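PDB 6AN0: histidinol dehydrogenase from Elizabethkingia anophelis NUHP1, which probably catalyses the two successive NAD-dependent oxidations that convert L-histidinol through L-histidinaldehyde to L-histidine, the final step of histidine biosynthesis, with zinc as cofactor. Local coordinates for residues Thr66-Ser71 with Asn186-Gly191; Ser137-Ser142 with Asn170-Ile175; Val245-Thr250 with Ile333-Asn338. All coordinates share one frame; numbering follows the deposited sequence.

Contact 1 of 3, residues Thr66-Ser71 with Asn186-Gly191; sequences TDIRVS and NIYKAG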
loop_
_atom_site.group_PDB
_atom_site.type_symbol
_atom_site.label_atom_id
_atom_site.label_comp_id
_atom_site.label_asym_id
_atom_site.label_seq_id
_atom_site.Cartn_x
_atom_site.Cartn_y
_atom_site.Cartn_z
ATOM N N THR A 66 -36.352 2.238 6.440
ATOM C CA THR A 66 -36.575 3.644 6.751
ATOM C C THR A 66 -35.283 4.326 7.184
ATOM O O THR A 66 -34.985 5.434 6.729
ATOM C CB THR A 66 -37.618 3.801 7.854
ATOM O OG1 THR A 66 -38.774 3.018 7.533
ATOM C CG2 THR A 66 -38.028 5.259 7.973
ATOM N N ASP A 67 -34.502 3.667 8.036
ATOM C CA ASP A 67 -33.237 4.193 8.534
ATOM C C ASP A 67 -32.088 3.327 8.041
ATOM O O ASP A 67 -32.160 2.096 8.104
ATOM C CB ASP A 67 -33.228 4.251 10.065
ATOM C CG ASP A 67 -34.231 5.246 10.613
ATOM O OD1 ASP A 67 -34.249 6.399 10.133
ATOM O OD2 ASP A 67 -35.007 4.869 11.514
ATOM N N ILE A 68 -31.033 3.973 7.549
ATOM C CA ILE A 68 -29.840 3.246 7.121
ATOM C C ILE A 68 -28.976 2.861 8.318
ATOM O O ILE A 68 -28.327 1.804 8.312
ATOM C CB ILE A 68 -29.059 4.097 6.102
ATOM C CG1 ILE A 68 -29.904 4.294 4.836
ATOM C CG2 ILE A 68 -27.681 3.476 5.779
ATOM C CD1 ILE A 68 -29.486 5.482 3.988
ATOM N N ARG A 69 -28.972 3.678 9.369
ATOM C CA ARG A 69 -28.081 3.465 10.502
ATOM C C ARG A 69 -28.693 2.496 11.512
ATOM O O ARG A 69 -29.873 2.613 11.856
ATOM C CB ARG A 69 -27.753 4.796 11.186
ATOM C CG ARG A 69 -26.555 4.671 12.112
ATOM C CD ARG A 69 -26.104 5.998 12.683
ATOM N NE ARG A 69 -25.081 5.786 13.705
ATOM C CZ ARG A 69 -24.720 6.697 14.603
ATOM N NH1 ARG A 69 -25.295 7.892 14.606
ATOM N NH2 ARG A 69 -23.787 6.408 15.499
ATOM N N VAL A 70 -27.884 1.537 11.977
ATOM C CA VAL A 70 -28.298 0.655 13.064
ATOM C C VAL A 70 -28.501 1.489 14.321
ATOM O O VAL A 70 -27.653 2.314 14.677
ATOM C CB VAL A 70 -27.246 -0.451 13.277
ATOM C CG1 VAL A 70 -27.579 -1.298 14.497
ATOM C CG2 VAL A 70 -27.117 -1.335 12.027
ATOM N N SER A 71 -29.628 1.277 15.001
ATOM C CA SER A 71 -29.984 2.038 16.189
ATOM C C SER A 71 -29.360 1.438 17.452
ATOM O O SER A 71 -28.882 0.303 17.470
ATOM C CB SER A 71 -31.501 2.083 16.349
ATOM O OG SER A 71 -31.995 0.791 16.664
ATOM N N ASN A 186 -20.614 3.598 14.231
ATOM C CA ASN A 186 -21.239 4.020 12.975
ATOM C C ASN A 186 -21.422 2.772 12.121
ATOM O O ASN A 186 -20.535 2.388 11.364
ATOM C CB ASN A 186 -20.379 5.057 12.253
ATOM C CG ASN A 186 -20.209 6.356 13.047
ATOM O OD1 ASN A 186 -20.983 6.658 13.954
ATOM N ND2 ASN A 186 -19.192 7.135 12.688
ATOM N N ILE A 187 -22.595 2.144 12.235
ATOM C CA ILE A 187 -22.889 0.880 11.567
ATOM C C ILE A 187 -24.089 1.096 10.660
ATOM O O ILE A 187 -25.130 1.589 11.112
ATOM C CB ILE A 187 -23.167 -0.240 12.589
ATOM C CG1 ILE A 187 -22.003 -0.357 13.585
ATOM C CG2 ILE A 187 -23.440 -1.566 11.891
ATOM C CD1 ILE A 187 -22.271 -1.355 14.698
ATOM N N TYR A 188 -23.947 0.714 9.391
ATOM C CA TYR A 188 -24.928 1.023 8.366
ATOM C C TYR A 188 -25.397 -0.244 7.669
ATOM O O TYR A 188 -24.591 -1.110 7.306
ATOM C CB TYR A 188 -24.344 2.010 7.346
ATOM C CG TYR A 188 -23.829 3.254 8.019
ATOM C CD1 TYR A 188 -22.465 3.450 8.211
ATOM C CD2 TYR A 188 -24.709 4.200 8.521
ATOM C CE1 TYR A 188 -21.997 4.592 8.843
ATOM C CE2 TYR A 188 -24.251 5.338 9.150
ATOM C CZ TYR A 188 -22.896 5.525 9.316
ATOM O OH TYR A 188 -22.445 6.663 9.947
ATOM N N LYS A 189 -26.708 -0.323 7.461
ATOM C CA LYS A 189 -27.344 -1.431 6.750
ATOM C C LYS A 189 -27.186 -1.183 5.254
ATOM O O LYS A 189 -28.017 -0.531 4.624
ATOM C CB LYS A 189 -28.811 -1.536 7.133
ATOM C CG LYS A 189 -29.072 -1.773 8.611
ATOM C CD LYS A 189 -30.579 -1.754 8.878
ATOM C CE LYS A 189 -30.884 -1.960 10.349
ATOM N NZ LYS A 189 -32.351 -2.082 10.608
ATOM N N ALA A 190 -26.110 -1.714 4.677
ATOM C CA ALA A 190 -25.820 -1.498 3.262
ATOM C C ALA A 190 -24.833 -2.548 2.787
ATOM O O ALA A 190 -23.889 -2.891 3.508
ATOM C CB ALA A 190 -25.230 -0.104 3.006
ATOM N N GLY A 191 -25.029 -3.033 1.560
ATOM C CA GLY A 191 -24.131 -4.012 0.983
ATOM C C GLY A 191 -23.757 -3.661 -0.445
ATOM O O GLY A 191 -24.234 -2.676 -1.014
HETATM O O HOH W 1 -33.217 0.330 9.918
HETATM O O HOH W 2 -24.774 2.790 14.237
#
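Arg69 lays its aliphatic stem obliquely across one corner of the Tyr188 ring, with CG 3.8 Å from Tyr188 CE2. CG stands anti to the backbone N (chi1 -165°) and the chain runs on extended, which carries the guanidinium past the ring, their planes 42° apart, to Asn186. There Asn186 OD1 sits over one guanidinium face, 3.2 Å from Arg69 NH2 but poorly angled for a hydrogen bond; NH2 is bound instead by Lys185 O, while NE donates to a water that also joins Val70 O and Ile187 N. On the other side of the loop backbone, Val70 CG2 meets Ile187 CG2 at 3.7 Å, close to the extended stem of Lys189. The ammonium of Lys189 forms a salt bridge with Glu74 and a hydrogen bond with Gly169 O, and a water links it to Asp67 O. Two main-chain bonds fix the register: Lys189 N to Ile68 O at 2.8 Å, almost straight at 176°, and Val70 N to Ile187 O at 2.9 Å. They flank Arg69 and Tyr188, a non-hydrogen-bonded antiparallel pair. Strand 158-163 bonds to the other edge of strand 186-189, so the loop takes the remaining edge of this alpha/beta sheet through a single beta bridge.

Contact 2 of 3, residues Ser137-Ser142 with Asn170-Ile175; sequences SAPLFS and NINPAI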
loop_
_atom_site.group_PDB
_atom_site.type_symbol
_atom_site.label_atom_id
_atom_site.label_comp_id
_atom_site.label_asym_id
_atom_site.label_seq_id
_atom_site.Cartn_x
_atom_site.Cartn_y
_atom_site.Cartn_z
ATOM N N SER A 137 -26.420 -15.855 6.219
ATOM C CA SER A 137 -26.833 -16.512 7.455
ATOM C C SER A 137 -25.656 -16.854 8.364
ATOM O O SER A 137 -25.849 -16.975 9.580
ATOM C CB SER A 137 -27.658 -17.770 7.144
ATOM O OG SER A 137 -26.922 -18.730 6.406
ATOM N N ALA A 138 -24.443 -17.006 7.817
ATOM C CA ALA A 138 -23.271 -17.340 8.618
ATOM C C ALA A 138 -22.425 -16.093 8.821
ATOM O O ALA A 138 -21.705 -15.680 7.900
ATOM C CB ALA A 138 -22.449 -18.445 7.948
ATOM N N PRO A 139 -22.452 -15.469 9.999
ATOM C CA PRO A 139 -21.762 -14.184 10.183
ATOM C C PRO A 139 -20.262 -14.388 10.332
ATOM O O PRO A 139 -19.809 -15.034 11.279
ATOM C CB PRO A 139 -22.385 -13.638 11.474
ATOM C CG PRO A 139 -22.709 -14.885 12.263
ATOM C CD PRO A 139 -23.065 -15.955 11.250
ATOM N N LEU A 140 -19.484 -13.835 9.400
ATOM C CA LEU A 140 -18.032 -13.824 9.571
ATOM C C LEU A 140 -17.634 -12.608 10.412
ATOM O O LEU A 140 -16.952 -11.686 9.970
ATOM C CB LEU A 140 -17.311 -13.854 8.228
ATOM C CG LEU A 140 -17.350 -15.162 7.416
ATOM C CD1 LEU A 140 -16.089 -15.328 6.571
ATOM C CD2 LEU A 140 -17.583 -16.403 8.281
ATOM N N PHE A 141 -18.098 -12.627 11.666
ATOM C CA PHE A 141 -17.828 -11.551 12.612
ATOM C C PHE A 141 -16.360 -11.482 13.025
ATOM O O PHE A 141 -15.934 -10.463 13.575
ATOM C CB PHE A 141 -18.701 -11.727 13.862
ATOM C CG PHE A 141 -18.477 -13.036 14.568
ATOM C CD1 PHE A 141 -17.472 -13.170 15.512
ATOM C CD2 PHE A 141 -19.247 -14.140 14.252
ATOM C CE1 PHE A 141 -17.245 -14.374 16.126
ATOM C CE2 PHE A 141 -19.034 -15.348 14.876
ATOM C CZ PHE A 141 -18.033 -15.464 15.815
ATOM N N SER A 142 -15.586 -12.549 12.814
ATOM C CA SER A 142 -14.161 -12.479 13.143
ATOM C C SER A 142 -13.460 -11.390 12.331
ATOM O O SER A 142 -12.494 -10.776 12.805
ATOM C CB SER A 142 -13.500 -13.844 12.913
ATOM O OG SER A 142 -13.697 -14.293 11.572
ATOM N N ASN A 170 -32.668 -6.897 9.291
ATOM C CA ASN A 170 -31.835 -7.157 10.458
ATOM C C ASN A 170 -30.406 -7.539 10.081
ATOM O O ASN A 170 -30.138 -8.049 8.991
ATOM C CB ASN A 170 -32.461 -8.257 11.318
ATOM C CG ASN A 170 -33.812 -7.861 11.856
ATOM O OD1 ASN A 170 -34.757 -8.648 11.842
ATOM N ND2 ASN A 170 -33.921 -6.620 12.313
ATOM N N ILE A 171 -29.485 -7.260 11.008
ATOM C CA ILE A 171 -28.080 -7.642 10.918
ATOM C C ILE A 171 -27.831 -8.738 11.946
ATOM O O ILE A 171 -28.376 -8.683 13.055
ATOM C CB ILE A 171 -27.161 -6.432 11.179
ATOM C CG1 ILE A 171 -27.467 -5.289 10.207
ATOM C CG2 ILE A 171 -25.685 -6.823 11.122
ATOM C CD1 ILE A 171 -27.234 -5.644 8.777
ATOM N N ASN A 172 -27.010 -9.724 11.585
ATOM C CA ASN A 172 -26.740 -10.832 12.492
ATOM C C ASN A 172 -26.235 -10.304 13.836
ATOM O O ASN A 172 -25.380 -9.412 13.864
ATOM C CB ASN A 172 -25.702 -11.779 11.890
ATOM C CG ASN A 172 -25.590 -13.075 12.673
ATOM O OD1 ASN A 172 -25.011 -13.110 13.757
ATOM N ND2 ASN A 172 -26.158 -14.141 12.134
ATOM N N PRO A 173 -26.732 -10.833 14.960
ATOM C CA PRO A 173 -26.358 -10.269 16.272
ATOM C C PRO A 173 -24.879 -10.352 16.589
ATOM O O PRO A 173 -24.366 -9.472 17.293
ATOM C CB PRO A 173 -27.185 -11.102 17.267
ATOM C CG PRO A 173 -27.710 -12.273 16.482
ATOM C CD PRO A 173 -27.850 -11.784 15.069
ATOM N N ALA A 174 -24.178 -11.388 16.117
ATOM C CA ALA A 174 -22.741 -11.484 16.396
ATOM C C ALA A 174 -21.949 -10.368 15.734
ATOM O O ALA A 174 -20.930 -9.917 16.281
ATOM C CB ALA A 174 -22.197 -12.844 15.954
ATOM N N ILE A 175 -22.369 -9.913 14.553
ATOM C CA ILE A 175 -21.687 -8.786 13.926
ATOM C C ILE A 175 -21.848 -7.531 14.773
ATOM O O ILE A 175 -20.875 -6.809 15.035
ATOM C CB ILE A 175 -22.212 -8.555 12.496
ATOM C CG1 ILE A 175 -21.791 -9.697 11.578
ATOM C CG2 ILE A 175 -21.725 -7.194 11.951
ATOM C CD1 ILE A 175 -22.374 -9.577 10.162
#
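The ring of Pro139 lies over the flat face of the Asn172 carboxamide, and this is the tightest meeting of the two segments. Pro139 CG comes to 3.3 Å from Asn172 OD1, Pro139 CB stands 3.5 Å above Asn172 CG, and Pro139 CD faces the amide nitrogen, so a whole edge of the pyrrolidine ring rests on the amide by van der Waals contact. Beside it, Pro139 CB touches Ile175 CG1 at 4.0 Å. Phe141 supplies the second patch: its CD2 approaches Ala174 CB at 3.6 Å, with the methyl placed obliquely to the ring. No hydrogen bond crosses between the segments.

What holds the amide flat beneath the proline is helix capping. Asn172 CG is anti to the backbone N (chi1 -169°), and from there OD1 accepts Ala174 N at 3.0 Å on an in-plane lone pair, making Asn172 the N-cap of helix 173-181. On the other segment, an inverse gamma turn centred on Leu140 folds the chain between the two contacting residues, with a weak bond from Phe141 N to Pro139 O. Phe141 keeps its ring in the crowded position between N and the carbonyl carbon (chi1 59°), which directs it along the helix to Thr178. Pro139 itself is poorly ordered.

Ala417 and Glu418 of the second subunit pack on Pro139 and Phe141 respectively, and that Glu418, predicted to bind substrate, bonds Ser142 OG. The contact thus joins the loop leading into helix 142-154 to the start of helix 173-181, which forms the crossover between parallel strands 158-163 and 186-189.

Contact 3 of 3, residues Val245-Thr250 with Ile333-Asn338; sequences VIADTT and ILAIEN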
loop_
_atom_site.group_PDB
_atom_site.type_symbol
_atom_site.label_atom_id
_atom_site.label_comp_id
_atom_site.label_asym_id
_atom_site.label_seq_id
_atom_site.Cartn_x
_atom_site.Cartn_y
_atom_site.Cartn_z
ATOM N N VAL A 245 0.109 -26.600 2.125
ATOM C CA VAL A 245 0.691 -27.344 3.237
ATOM C C VAL A 245 1.920 -28.081 2.729
ATOM O O VAL A 245 1.883 -28.698 1.660
ATOM C CB VAL A 245 -0.319 -28.343 3.840
ATOM C CG1 VAL A 245 0.304 -29.103 5.028
ATOM C CG2 VAL A 245 -1.608 -27.634 4.229
ATOM N N ILE A 246 2.998 -28.042 3.514
ATOM C CA ILE A 246 4.191 -28.854 3.285
ATOM C C ILE A 246 4.292 -29.873 4.417
ATOM O O ILE A 246 4.318 -29.498 5.598
ATOM C CB ILE A 246 5.461 -27.993 3.216
ATOM C CG1 ILE A 246 5.349 -26.970 2.074
ATOM C CG2 ILE A 246 6.693 -28.880 3.045
ATOM C CD1 ILE A 246 6.610 -26.084 1.915
ATOM N N ALA A 247 4.366 -31.157 4.065
ATOM C CA ALA A 247 4.316 -32.235 5.051
ATOM C C ALA A 247 5.437 -33.240 4.818
ATOM O O ALA A 247 5.613 -33.722 3.697
ATOM C CB ALA A 247 2.958 -32.952 4.990
ATOM N N ASP A 248 6.179 -33.579 5.875
ATOM C CA ASP A 248 7.149 -34.662 5.792
ATOM C C ASP A 248 6.651 -35.830 6.645
ATOM O O ASP A 248 5.486 -35.862 7.057
ATOM C CB ASP A 248 8.556 -34.168 6.178
ATOM C CG ASP A 248 8.682 -33.780 7.647
ATOM O OD1 ASP A 248 7.741 -34.000 8.432
ATOM O OD2 ASP A 248 9.752 -33.244 8.019
ATOM N N THR A 249 7.532 -36.807 6.898
ATOM C CA THR A 249 7.122 -37.995 7.641
ATOM C C THR A 249 6.722 -37.694 9.085
ATOM O O THR A 249 6.108 -38.555 9.727
ATOM C CB THR A 249 8.245 -39.046 7.620
ATOM O OG1 THR A 249 9.432 -38.476 8.178
ATOM C CG2 THR A 249 8.531 -39.490 6.196
ATOM N N THR A 250 7.035 -36.510 9.611
ATOM C CA THR A 250 6.627 -36.159 10.969
ATOM C C THR A 250 5.262 -35.492 11.023
ATOM O O THR A 250 4.764 -35.229 12.122
ATOM C CB THR A 250 7.647 -35.225 11.636
ATOM O OG1 THR A 250 7.569 -33.914 11.045
ATOM C CG2 THR A 250 9.058 -35.766 11.491
ATOM N N ILE A 333 1.231 -23.733 5.620
ATOM C CA ILE A 333 1.392 -24.567 6.812
ATOM C C ILE A 333 2.636 -25.432 6.636
ATOM O O ILE A 333 2.720 -26.237 5.699
ATOM C CB ILE A 333 0.151 -25.434 7.081
ATOM C CG1 ILE A 333 -1.104 -24.550 7.218
ATOM C CG2 ILE A 333 0.362 -26.284 8.346
ATOM C CD1 ILE A 333 -2.394 -25.319 7.539
ATOM N N LEU A 334 3.600 -25.286 7.549
ATOM C CA LEU A 334 4.815 -26.106 7.528
ATOM C C LEU A 334 4.640 -27.227 8.544
ATOM O O LEU A 334 4.991 -27.088 9.716
ATOM C CB LEU A 334 6.062 -25.280 7.833
ATOM C CG LEU A 334 6.398 -24.165 6.850
ATOM C CD1 LEU A 334 7.761 -23.577 7.250
ATOM C CD2 LEU A 334 6.397 -24.666 5.383
ATOM N N ALA A 335 4.104 -28.358 8.083
ATOM C CA ALA A 335 3.906 -29.524 8.941
ATOM C C ALA A 335 5.146 -30.412 8.878
ATOM O O ALA A 335 5.137 -31.555 8.410
ATOM C CB ALA A 335 2.639 -30.277 8.535
ATOM N N ILE A 336 6.253 -29.845 9.351
ATOM C CA ILE A 336 7.544 -30.498 9.238
ATOM C C ILE A 336 8.313 -30.309 10.530
ATOM O O ILE A 336 7.993 -29.460 11.368
ATOM C CB ILE A 336 8.400 -29.968 8.068
ATOM C CG1 ILE A 336 8.794 -28.498 8.343
ATOM C CG2 ILE A 336 7.697 -30.177 6.737
ATOM C CD1 ILE A 336 9.448 -27.787 7.184
ATOM N N GLU A 337 9.338 -31.139 10.649
ATOM C CA GLU A 337 10.324 -31.086 11.710
ATOM C C GLU A 337 11.205 -29.850 11.574
ATOM O O GLU A 337 11.603 -29.478 10.465
ATOM C CB GLU A 337 11.184 -32.340 11.603
ATOM C CG GLU A 337 11.760 -32.869 12.871
ATOM C CD GLU A 337 12.234 -34.292 12.686
ATOM O OE1 GLU A 337 12.992 -34.560 11.723
ATOM O OE2 GLU A 337 11.821 -35.156 13.484
ATOM N N ASN A 338 11.526 -29.232 12.716
ATOM C CA ASN A 338 12.589 -28.226 12.813
ATOM C C ASN A 338 12.358 -27.054 11.852
ATOM O O ASN A 338 13.229 -26.696 11.050
ATOM C CB ASN A 338 13.953 -28.869 12.573
ATOM C CG ASN A 338 14.299 -29.898 13.634
ATOM O OD1 ASN A 338 13.950 -29.731 14.804
ATOM N ND2 ASN A 338 14.968 -30.968 13.234
#
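Main-chain hydrogen bonds set the frame. Strands 245-247 and 333-335 run parallel, 10° apart, in register Val245 with Ile333 through Ala247 with Ala335. Ile246 reaches to both sides of Leu334: its N donates to Ile333 O at 2.8 Å, almost straight, and its O accepts Ala335 N at 2.7 Å along the C=O axis, though the N-H is bent (135°). A weak bond from Asp248 N to Ala335 O continues the pairing as the strands end.

Apolar contacts occupy both faces. Ile246 and Leu334 point the same way side by side, CD1 to CD2 at 3.8 Å, and Ile336 CG2 lies 4.0 Å from Ile246 CG2. On the reverse face Val245 CG2 rests 4.0 Å from Ile333 CB, next to the methyls of Ala247 and Ala335.

Polar groups finish the ends. Asp248 CG sits in the crowded position between the backbone N and the carbonyl carbon (chi1 67°), which turns the carboxylate toward 333-338. Asp248 OD1 accepts Thr250 N in an Asx turn, from above the carboxylate plane, and takes Thr250 OG1 at 2.6 Å on its syn lone pair. This double grip fixes the carboxylate so that OD2 meets Glu337 N, weakly, at 3.4 Å.

Within the six-stranded parallel sheet, strand 242-247 lies between 271-276 and 331-335. Helix 317-327 packs on the Ile246 and Ile336 side, and helix 253-264 on the Val245 and Ile333 side.

Overall arrangement
Contacts 1 and 2 belong to one alpha/beta unit: their centres are 14 Å apart and they touch, Lys189 CG lying 4.2 Å from Ile171 CG1, while helix 173-181 of contact 2 leads directly to strand 186-189 of contact 1. Contact 3 is in the separate six-stranded parallel sheet, its centre about 46 Å from that of contact 1 and 35 Å from that of contact 2. In contact 2 the side chain of Phe141 is about 12 Å from a bound zinc ion; in contact 3 that of Ile333 is about 10 Å from a bound zinc ion. Tyr188 and Ile175 instead lie about 9 and 10 Å, side chain to side chain, from Tyr132, a predicted NAD-binding residue.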